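YHR177W (Saccharomyces cerevisiae, PDB 4M8B) binds DNA through the WOPR domain held in this chain and probably acts as a transcription regulator. Local coordinates at residues C[65-70]-C[118-123]; C[10-15]-C[144-149]; C[29-34]-C[166-171]. All blocks are in the same frame, centred on the assembly; numbering follows the deposited sequence.

Contact 1 of 3, residues C[65-70]-C[118-123]. With EDO (1,2-ethanediol), chain D; nucleotides of chain A; nucleotides of chain B.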
# COMPACT_ATOMS: atom_id res chain seq x y z
N TRP C 65 2.05 -1.87 10.02
CA TRP C 65 0.92 -0.98 9.83
C TRP C 65 -0.37 -1.68 10.27
O TRP C 65 -0.67 -2.78 9.82
CB TRP C 65 0.83 -0.59 8.35
CG TRP C 65 -0.29 0.34 7.99
CD1 TRP C 65 -1.46 0.00 7.37
CD2 TRP C 65 -0.35 1.76 8.21
NE1 TRP C 65 -2.24 1.12 7.19
CE2 TRP C 65 -1.58 2.20 7.70
CE3 TRP C 65 0.52 2.68 8.80
CZ2 TRP C 65 -1.97 3.54 7.76
CZ3 TRP C 65 0.13 4.00 8.85
CH2 TRP C 65 -1.10 4.42 8.33
N THR C 66 -1.12 -1.02 11.16
CA THR C 66 -2.37 -1.59 11.67
C THR C 66 -3.56 -0.67 11.40
O THR C 66 -3.58 0.48 11.83
CB THR C 66 -2.29 -1.87 13.19
OG1 THR C 66 -1.82 -0.70 13.87
CG2 THR C 66 -1.35 -3.03 13.47
N ASP C 67 -4.56 -1.20 10.70
CA ASP C 67 -5.75 -0.42 10.37
C ASP C 67 -7.01 -0.95 11.06
O ASP C 67 -8.10 -0.41 10.88
CB ASP C 67 -5.96 -0.34 8.85
CG ASP C 67 -5.96 -1.70 8.18
OD1 ASP C 67 -6.42 -2.69 8.79
OD2 ASP C 67 -5.49 -1.78 7.02
N GLY C 68 -6.85 -2.02 11.84
CA GLY C 68 -7.95 -2.56 12.61
C GLY C 68 -8.98 -3.36 11.83
O GLY C 68 -10.01 -3.75 12.38
N PHE C 69 -8.72 -3.60 10.55
CA PHE C 69 -9.65 -4.38 9.74
C PHE C 69 -9.24 -5.84 9.65
O PHE C 69 -8.15 -6.21 10.09
CB PHE C 69 -9.78 -3.77 8.34
CG PHE C 69 -10.58 -2.50 8.30
CD1 PHE C 69 -10.00 -1.29 8.69
CD2 PHE C 69 -11.90 -2.50 7.87
CE1 PHE C 69 -10.74 -0.11 8.66
CE2 PHE C 69 -12.63 -1.32 7.84
CZ PHE C 69 -12.05 -0.13 8.23
N SER C 70 -10.11 -6.67 9.09
CA SER C 70 -9.82 -8.10 8.92
C SER C 70 -9.24 -8.38 7.54
O SER C 70 -9.87 -8.09 6.52
CB SER C 70 -11.08 -8.94 9.14
OG SER C 70 -11.39 -9.03 10.52
N LEU C 118 -12.55 -4.66 -0.92
CA LEU C 118 -11.47 -3.76 -0.52
C LEU C 118 -10.15 -4.52 -0.51
O LEU C 118 -10.10 -5.69 -0.13
CB LEU C 118 -11.74 -3.17 0.87
CG LEU C 118 -10.68 -2.19 1.38
CD1 LEU C 118 -10.71 -0.91 0.58
CD2 LEU C 118 -10.87 -1.91 2.87
N LEU C 119 -9.08 -3.86 -0.94
CA LEU C 119 -7.78 -4.49 -1.05
C LEU C 119 -6.67 -3.59 -0.52
O LEU C 119 -6.79 -2.37 -0.53
CB LEU C 119 -7.49 -4.86 -2.51
CG LEU C 119 -8.37 -5.94 -3.15
CD1 LEU C 119 -8.32 -5.85 -4.66
CD2 LEU C 119 -7.91 -7.31 -2.69
N LYS C 120 -5.59 -4.21 -0.05
CA LYS C 120 -4.41 -3.48 0.40
C LYS C 120 -3.15 -4.10 -0.19
O LYS C 120 -3.00 -5.33 -0.19
CB LYS C 120 -4.33 -3.46 1.93
CG LYS C 120 -2.93 -3.20 2.48
CD LYS C 120 -2.95 -2.97 3.99
CE LYS C 120 -3.50 -4.16 4.75
NZ LYS C 120 -3.50 -3.94 6.22
N LYS C 121 -2.26 -3.26 -0.70
CA LYS C 121 -0.96 -3.74 -1.17
C LYS C 121 0.15 -2.97 -0.47
O LYS C 121 0.03 -1.77 -0.22
CB LYS C 121 -0.85 -3.64 -2.69
CG LYS C 121 -0.80 -2.23 -3.24
CD LYS C 121 -1.16 -2.21 -4.72
CE LYS C 121 -0.39 -3.26 -5.49
NZ LYS C 121 -0.81 -3.31 -6.91
N THR C 122 1.23 -3.66 -0.14
CA THR C 122 2.30 -3.07 0.65
C THR C 122 3.65 -3.25 -0.03
O THR C 122 3.84 -4.18 -0.82
CB THR C 122 2.38 -3.69 2.07
OG1 THR C 122 2.67 -5.09 1.97
CG2 THR C 122 1.06 -3.50 2.81
N PHE C 123 4.58 -2.36 0.29
CA PHE C 123 5.92 -2.41 -0.26
C PHE C 123 6.89 -1.79 0.73
O PHE C 123 6.59 -0.77 1.35
CB PHE C 123 5.97 -1.65 -1.59
CG PHE C 123 7.31 -1.70 -2.27
CD1 PHE C 123 8.32 -0.82 -1.92
CD2 PHE C 123 7.56 -2.63 -3.27
CE1 PHE C 123 9.56 -0.87 -2.55
CE2 PHE C 123 8.79 -2.69 -3.90
CZ PHE C 123 9.79 -1.80 -3.54
C1 EDO D . 5.27 -2.54 4.16
O1 EDO D . 6.53 -1.87 4.06
C2 EDO D . 5.06 -2.98 5.60
O2 EDO D . 4.61 -1.87 6.38
P DG A 9 -3.45 -7.14 10.66
OP1 DG A 9 -4.12 -5.83 10.69
OP2 DG A 9 -4.01 -8.24 9.83
O5' DG A 9 -1.92 -6.93 10.25
C5' DG A 9 -1.08 -6.26 11.17
C4' DG A 9 0.33 -6.08 10.65
O4' DG A 9 1.13 -7.25 10.96
C3' DG A 9 0.49 -5.89 9.15
O3' DG A 9 1.62 -5.04 8.97
C2' DG A 9 0.69 -7.32 8.64
C1' DG A 9 1.41 -8.01 9.80
N9 DG A 9 1.04 -9.39 10.11
C8 DG A 9 -0.16 -10.03 9.95
N7 DG A 9 -0.15 -11.28 10.36
C5 DG A 9 1.15 -11.47 10.83
C6 DG A 9 1.77 -12.61 11.40
O6 DG A 9 1.29 -13.73 11.62
N1 DG A 9 3.10 -12.35 11.74
C2 DG A 9 3.75 -11.15 11.54
N2 DG A 9 5.03 -11.05 11.92
N3 DG A 9 3.17 -10.09 11.01
C4 DG A 9 1.88 -10.32 10.68
P DT A 10 2.16 -4.67 7.51
OP1 DT A 10 2.83 -3.35 7.61
OP2 DT A 10 1.05 -4.86 6.55
O5' DT A 10 3.28 -5.77 7.22
C5' DT A 10 4.41 -5.81 8.07
C4' DT A 10 5.35 -6.96 7.72
O4' DT A 10 4.83 -8.22 8.23
C3' DT A 10 5.63 -7.20 6.24
O3' DT A 10 7.05 -7.24 6.01
C2' DT A 10 4.96 -8.55 5.99
C1' DT A 10 5.23 -9.23 7.32
N1 DT A 10 4.49 -10.51 7.62
C2 DT A 10 5.15 -11.54 8.27
O2 DT A 10 6.32 -11.50 8.63
N3 DT A 10 4.39 -12.66 8.50
C4 DT A 10 3.06 -12.85 8.15
O4 DT A 10 2.47 -13.90 8.41
C5 DT A 10 2.44 -11.73 7.48
C7 DT A 10 1.00 -11.80 7.04
C6 DT A 10 3.17 -10.63 7.25
P DC B 15 -1.23 -1.02 17.72
OP1 DC B 15 -2.03 -0.33 16.68
OP2 DC B 15 -0.44 -0.23 18.69
O5' DC B 15 -2.22 -2.00 18.51
C5' DC B 15 -2.98 -2.92 17.76
C4' DC B 15 -3.52 -4.05 18.62
O4' DC B 15 -2.47 -4.68 19.38
C3' DC B 15 -4.57 -3.64 19.65
O3' DC B 15 -5.82 -4.16 19.22
C2' DC B 15 -4.10 -4.27 20.96
C1' DC B 15 -3.08 -5.30 20.49
N1 DC B 15 -2.01 -5.68 21.45
C2 DC B 15 -2.06 -6.88 22.16
O2 DC B 15 -3.03 -7.65 22.01
N3 DC B 15 -1.05 -7.18 23.01
C4 DC B 15 -0.02 -6.35 23.16
N4 DC B 15 0.95 -6.70 24.01
C5 DC B 15 0.05 -5.12 22.44
C6 DC B 15 -0.95 -4.83 21.60
O HOH W 1 -0.84 -2.95 6.95

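Contact 2 of 3, residues C[10-15]-C[144-149]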
# COMPACT_ATOMS: atom_id res chain seq x y z
N TYR C 10 -2.73 10.41 -3.23
CA TYR C 10 -3.91 9.72 -3.73
C TYR C 10 -3.62 9.06 -5.08
O TYR C 10 -2.99 9.67 -5.94
CB TYR C 10 -5.08 10.70 -3.87
CG TYR C 10 -5.46 11.36 -2.58
CD1 TYR C 10 -4.74 12.43 -2.08
CD2 TYR C 10 -6.56 10.92 -1.86
CE1 TYR C 10 -5.09 13.04 -0.90
CE2 TYR C 10 -6.92 11.53 -0.67
CZ TYR C 10 -6.18 12.59 -0.19
OH TYR C 10 -6.53 13.20 0.99
N GLY C 11 -4.09 7.83 -5.25
CA GLY C 11 -3.95 7.14 -6.51
C GLY C 11 -3.89 5.63 -6.39
O GLY C 11 -4.39 5.05 -5.42
N TYR C 12 -3.29 4.99 -7.39
CA TYR C 12 -3.16 3.54 -7.43
C TYR C 12 -1.76 3.13 -7.88
O TYR C 12 -1.27 3.61 -8.90
CB TYR C 12 -4.20 2.93 -8.36
CG TYR C 12 -4.03 1.45 -8.57
CD1 TYR C 12 -4.43 0.54 -7.61
CD2 TYR C 12 -3.45 0.96 -9.74
CE1 TYR C 12 -4.27 -0.82 -7.79
CE2 TYR C 12 -3.29 -0.41 -9.93
CZ TYR C 12 -3.70 -1.29 -8.95
OH TYR C 12 -3.54 -2.65 -9.13
N ILE C 13 -1.13 2.23 -7.13
CA ILE C 13 0.21 1.77 -7.46
C ILE C 13 0.14 0.48 -8.28
O ILE C 13 -0.45 -0.51 -7.84
CB ILE C 13 1.05 1.52 -6.19
CG1 ILE C 13 1.03 2.75 -5.29
CG2 ILE C 13 2.47 1.11 -6.56
CD1 ILE C 13 1.31 4.05 -6.01
N ASP C 14 0.75 0.49 -9.46
CA ASP C 14 0.75 -0.70 -10.32
C ASP C 14 2.14 -1.31 -10.47
O ASP C 14 2.30 -2.53 -10.35
CB ASP C 14 0.16 -0.37 -11.69
CG ASP C 14 -0.04 -1.61 -12.54
OD1 ASP C 14 -1.09 -2.28 -12.39
OD2 ASP C 14 0.85 -1.93 -13.36
N ASP C 15 3.13 -0.47 -10.73
CA ASP C 15 4.50 -0.95 -10.94
C ASP C 15 5.54 -0.09 -10.22
O ASP C 15 5.19 0.82 -9.46
CB ASP C 15 4.82 -1.02 -12.44
CG ASP C 15 4.90 0.35 -13.09
OD1 ASP C 15 4.19 1.27 -12.63
OD2 ASP C 15 5.66 0.51 -14.06
N ALA C 144 -1.11 0.95 0.30
CA ALA C 144 -2.07 1.49 -0.66
C ALA C 144 -3.39 0.73 -0.59
O ALA C 144 -3.41 -0.49 -0.67
CB ALA C 144 -1.50 1.46 -2.07
N TYR C 145 -4.48 1.47 -0.44
CA TYR C 145 -5.81 0.87 -0.41
C TYR C 145 -6.54 1.10 -1.72
O TYR C 145 -6.44 2.17 -2.32
CB TYR C 145 -6.63 1.42 0.75
CG TYR C 145 -6.05 1.11 2.11
CD1 TYR C 145 -6.40 -0.04 2.80
CD2 TYR C 145 -5.14 1.97 2.71
CE1 TYR C 145 -5.88 -0.32 4.04
CE2 TYR C 145 -4.61 1.70 3.95
CZ TYR C 145 -4.98 0.55 4.61
OH TYR C 145 -4.45 0.28 5.85
N TYR C 146 -7.28 0.09 -2.15
CA TYR C 146 -8.05 0.19 -3.38
C TYR C 146 -9.11 -0.90 -3.39
O TYR C 146 -9.24 -1.66 -2.43
CB TYR C 146 -7.14 0.07 -4.60
CG TYR C 146 -6.37 -1.23 -4.68
CD1 TYR C 146 -5.28 -1.46 -3.86
CD2 TYR C 146 -6.74 -2.22 -5.58
CE1 TYR C 146 -4.57 -2.64 -3.93
CE2 TYR C 146 -6.04 -3.40 -5.66
CZ TYR C 146 -4.96 -3.61 -4.83
OH TYR C 146 -4.26 -4.79 -4.91
N THR C 147 -9.87 -0.98 -4.48
CA THR C 147 -10.93 -1.97 -4.57
C THR C 147 -11.00 -2.59 -5.96
O THR C 147 -10.62 -1.95 -6.94
CB THR C 147 -12.30 -1.37 -4.21
OG1 THR C 147 -13.30 -2.39 -4.23
CG2 THR C 147 -12.67 -0.28 -5.20
N GLU C 148 -11.45 -3.84 -6.02
CA GLU C 148 -11.61 -4.56 -7.28
C GLU C 148 -12.41 -3.71 -8.27
O GLU C 148 -12.06 -3.61 -9.44
CB GLU C 148 -12.31 -5.90 -7.03
CG GLU C 148 -11.69 -6.73 -5.92
CD GLU C 148 -12.52 -7.94 -5.54
OE1 GLU C 148 -12.10 -8.70 -4.63
OE2 GLU C 148 -13.60 -8.14 -6.13
N LYS C 149 -13.48 -3.10 -7.76
CA LYS C 149 -14.35 -2.24 -8.55
C LYS C 149 -13.57 -1.13 -9.25
O LYS C 149 -13.82 -0.82 -10.42
CB LYS C 149 -15.41 -1.62 -7.63
CG LYS C 149 -16.59 -0.99 -8.34
CD LYS C 149 -17.63 -0.53 -7.33
CE LYS C 149 -18.92 -0.09 -7.99
NZ LYS C 149 -19.94 0.31 -6.97
O HOH W 2 -4.09 2.69 -4.26

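Contact 3 of 3, residues C[29-34]-C[166-171]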
# COMPACT_ATOMS: atom_id res chain seq x y z
N GLY C 29 9.98 16.12 0.03
CA GLY C 29 9.23 16.77 1.08
C GLY C 29 7.86 17.27 0.66
O GLY C 29 7.12 17.83 1.46
N ASN C 30 7.52 17.07 -0.61
CA ASN C 30 6.22 17.47 -1.13
C ASN C 30 5.11 16.58 -0.59
O ASN C 30 4.02 17.04 -0.25
CB ASN C 30 6.21 17.42 -2.65
CG ASN C 30 7.25 18.33 -3.27
OD1 ASN C 30 8.45 18.09 -3.14
ND2 ASN C 30 6.79 19.37 -3.96
N LEU C 31 5.40 15.29 -0.52
CA LEU C 31 4.46 14.30 -0.01
C LEU C 31 4.82 13.98 1.43
O LEU C 31 5.94 13.55 1.73
CB LEU C 31 4.51 13.04 -0.87
CG LEU C 31 4.33 13.28 -2.37
CD1 LEU C 31 4.36 11.97 -3.14
CD2 LEU C 31 3.03 14.03 -2.61
N ARG C 32 3.87 14.19 2.34
CA ARG C 32 4.16 14.05 3.76
C ARG C 32 3.96 12.63 4.28
O ARG C 32 2.92 12.02 4.06
CB ARG C 32 3.35 15.07 4.57
CG ARG C 32 3.77 16.51 4.29
CD ARG C 32 3.05 17.50 5.20
NE ARG C 32 1.61 17.49 4.98
CZ ARG C 32 1.00 18.17 4.01
NH1 ARG C 32 1.70 18.91 3.16
NH2 ARG C 32 -0.32 18.10 3.89
N CYS C 33 4.97 12.11 4.97
CA CYS C 33 4.89 10.77 5.53
C CYS C 33 4.05 10.75 6.81
O CYS C 33 3.74 11.80 7.37
CB CYS C 33 6.29 10.22 5.80
SG CYS C 33 7.35 11.29 6.79
N ILE C 34 3.68 9.56 7.26
CA ILE C 34 2.94 9.38 8.50
C ILE C 34 3.94 9.39 9.65
O ILE C 34 4.90 8.61 9.65
CB ILE C 34 2.15 8.06 8.51
CG1 ILE C 34 0.97 8.14 7.53
CG2 ILE C 34 1.63 7.76 9.90
CD1 ILE C 34 -0.16 9.03 8.00
N HIS C 166 4.96 14.40 -11.89
CA HIS C 166 6.00 14.54 -12.91
C HIS C 166 7.30 15.10 -12.36
O HIS C 166 8.39 14.64 -12.73
CB HIS C 166 5.51 15.40 -14.08
CG HIS C 166 4.59 14.67 -15.02
ND1 HIS C 166 3.83 15.32 -15.97
CD2 HIS C 166 4.33 13.35 -15.17
CE1 HIS C 166 3.13 14.43 -16.65
NE2 HIS C 166 3.42 13.23 -16.19
N LYS C 167 7.19 16.08 -11.47
CA LYS C 167 8.36 16.69 -10.84
C LYS C 167 9.03 15.77 -9.84
O LYS C 167 10.07 16.11 -9.27
CB LYS C 167 7.97 18.00 -10.16
CG LYS C 167 6.81 17.86 -9.19
CD LYS C 167 6.50 19.16 -8.48
CE LYS C 167 5.23 19.05 -7.67
NZ LYS C 167 4.06 18.71 -8.53
N PHE C 168 8.44 14.60 -9.61
CA PHE C 168 9.00 13.62 -8.69
C PHE C 168 9.77 12.54 -9.44
O PHE C 168 9.86 11.40 -8.98
CB PHE C 168 7.90 13.00 -7.84
CG PHE C 168 7.12 14.00 -7.03
CD1 PHE C 168 7.77 15.03 -6.37
CD2 PHE C 168 5.74 13.92 -6.94
CE1 PHE C 168 7.06 15.96 -5.63
CE2 PHE C 168 5.03 14.84 -6.20
CZ PHE C 168 5.69 15.87 -5.55
N ARG C 169 10.30 12.91 -10.60
CA ARG C 169 11.12 12.01 -11.41
C ARG C 169 12.21 11.39 -10.53
O ARG C 169 12.95 12.11 -9.86
CB ARG C 169 11.76 12.79 -12.56
CG ARG C 169 12.51 11.93 -13.57
CD ARG C 169 13.56 12.76 -14.30
NE ARG C 169 14.48 13.38 -13.35
CZ ARG C 169 15.58 12.80 -12.89
NH1 ARG C 169 15.91 11.58 -13.30
NH2 ARG C 169 16.36 13.44 -12.03
N PRO C 170 12.29 10.05 -10.53
CA PRO C 170 13.12 9.26 -9.61
C PRO C 170 14.62 9.35 -9.88
O PRO C 170 15.04 9.25 -11.03
CB PRO C 170 12.65 7.82 -9.87
CG PRO C 170 11.38 7.94 -10.66
CD PRO C 170 11.51 9.20 -11.44
N SER C 171 15.42 9.53 -8.83
CA SER C 171 16.87 9.46 -8.96
C SER C 171 17.26 8.03 -9.30
O SER C 171 16.54 7.09 -8.96
CB SER C 171 17.55 9.88 -7.65
OG SER C 171 17.36 8.90 -6.64

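Contact 1 of 3, residues C[65-70]-C[118-123]
D67 and K120 form the salt bridge that joins loop 65-70 to strand 118-123. K120 NZ donates to D67 OD2 at 3.0 Å. It comes from above the carboxylate plane, 39° out of it. The lysine chain starts extended and bends at chi3 (60°), which turns NZ toward the carboxylate. W71 adds a cation-pi partner to K120.

Hydrogen bonds hold the carboxylate further. D67 OD2 also bonds to Y145 OH, a hydroxyl shared with W65 NE1. The other oxygen, D67 OD1, accepts from F69 N at 3.0 Å on its anti side. This closes an Asx turn, and W71 NE1 reaches the same oxygen. Four donors meet the two oxygens, which would favour a charged carboxylate.

Water and DNA come third. Water 1 accepts from K120 NZ at 2.9 Å. It also lies 2.9 Å from W65 O and 2.7 Å from OP2 of DT10 of chain A, linking both segments to the DNA. W65 N donates to OP1 of that nucleotide at 2.9 Å, nearly straight at 172°. T66 OG1 donates to OP1 of DC15 of chain B at 2.8 Å, so the loop meets phosphates of both DNA chains.

Strand 118-123 runs between strands 80-88 and 137-147, with backbone bonds to both. The S70 backbone bonds to that of Y86 in strand 80-88. The W65 ring packs on F53 and F55 of strand 51-56.

Contact 2 of 3, residues C[10-15]-C[144-149]
G11 O accepts a hydrogen bond from water 2 at 2.6 Å, and the same water donates to Y145 O at 3.1 Å. This water bridges the backbones of loop 10-15 and strand 144-147. No direct hydrogen bond joins the two segments.

The main side-chain contact is an aromatic pair. Y12 turns its edge toward one face of Y146 in a T-shaped arrangement. The planes stand at 74° and the ring centroids are 5.0 Å apart. Y12 CE1 does most of the touching. It sits over the face but toward the rim, 3.6 Å from Y146 CD2. Y12 CD1 follows behind, close to Y146 CG. The Y12 ring swings out anti to its main-chain nitrogen (chi1 173°), which carries CE1 across to the strand. The side chain of K121 packs against both tyrosines.

I13 adds a smaller apolar contact. Its CG1 lies 4.3 Å from A144 CB. I13 also packs on I52 of strand 51-56 and on L19 and V22 of helix 16-28, so it is buried between sheet and helix. I13 O takes a hydrogen bond from K121 NZ.

D15 is the N-cap of helix 16-28, through a weak bond from D18 N to its OD1, and forms a salt bridge with R158. The whole is a strand-to-helix connection laid against a curled antiparallel sheet, part of the WOPR domain fold.

Contact 3 of 3, residues C[29-34]-C[166-171]
N30 and L31 pack against F168 just beyond the C-terminal end of helix 16-28. Within the WOPR domain this joins two loops, one leaving that helix and one leading into helix 172-179. G29 makes the exit. It is the first residue to leave helical angles, and its phi is positive.

N30 comes next and crosses the F168 ring obliquely. N30 CB lies 3.3 Å from F168 CZ. N30 CG is at the edge of the ring and in its plane, 3.4 Å from F168 CE1. The amide and ring planes are 69° apart, so the two groups do not stack. N30 CG is anti to the carbonyl carbon (chi1 -60°), which brings it to the ring edge. K167 comes alongside, its CE 4.0 Å from N30 ND2. K167 CG lies over one face of the F168 ring, off-centre. The lysine's amine is held by F164: NZ bonds to F164 O, and the F164 ring provides a cation-pi contact.

L31 meets another part of the same ring. Its CD2 is 4.2 Å from F168 CE2, an apolar contact. L31 also packs on V26, T8, F164 and F165, and its backbone bonds to G25. F168 itself touches N28 of helix 16-28. P170 touches the same helix, at Q17 and A20.

R32 O accepts a hydrogen bond from T8 OG1. I34 ends the segment, bonding through its backbone to V54 and packing on F53 and F55 of strand 51-56. I34 CG2 lies 4.2 Å from W65 CZ3.

Contacts 1 and 2 are close, with centres 12 Å apart. They share the antiparallel sheet, where strands 113-128 and 137-147 are neighbours, and they touch directly. Contact 3 is farther out, its centre about 22 Å from that of contact 1 and 18 Å from that of contact 2. Its segment 29-34 leaves the far end of helix 16-28, which 10-15 enters. It reaches contact 1 through I34 and W65. Along the chain come 10-15, 29-34, 65-70, 118-123, 144-149, 166-171. Contacts 2 and 3 cross, and both enclose contact 1. Early and late parts of the chain thus meet around the sheet. Contact 1 meets the DNA; the nearest atoms of contacts 2 and 3 are about 8 and 11 Å away.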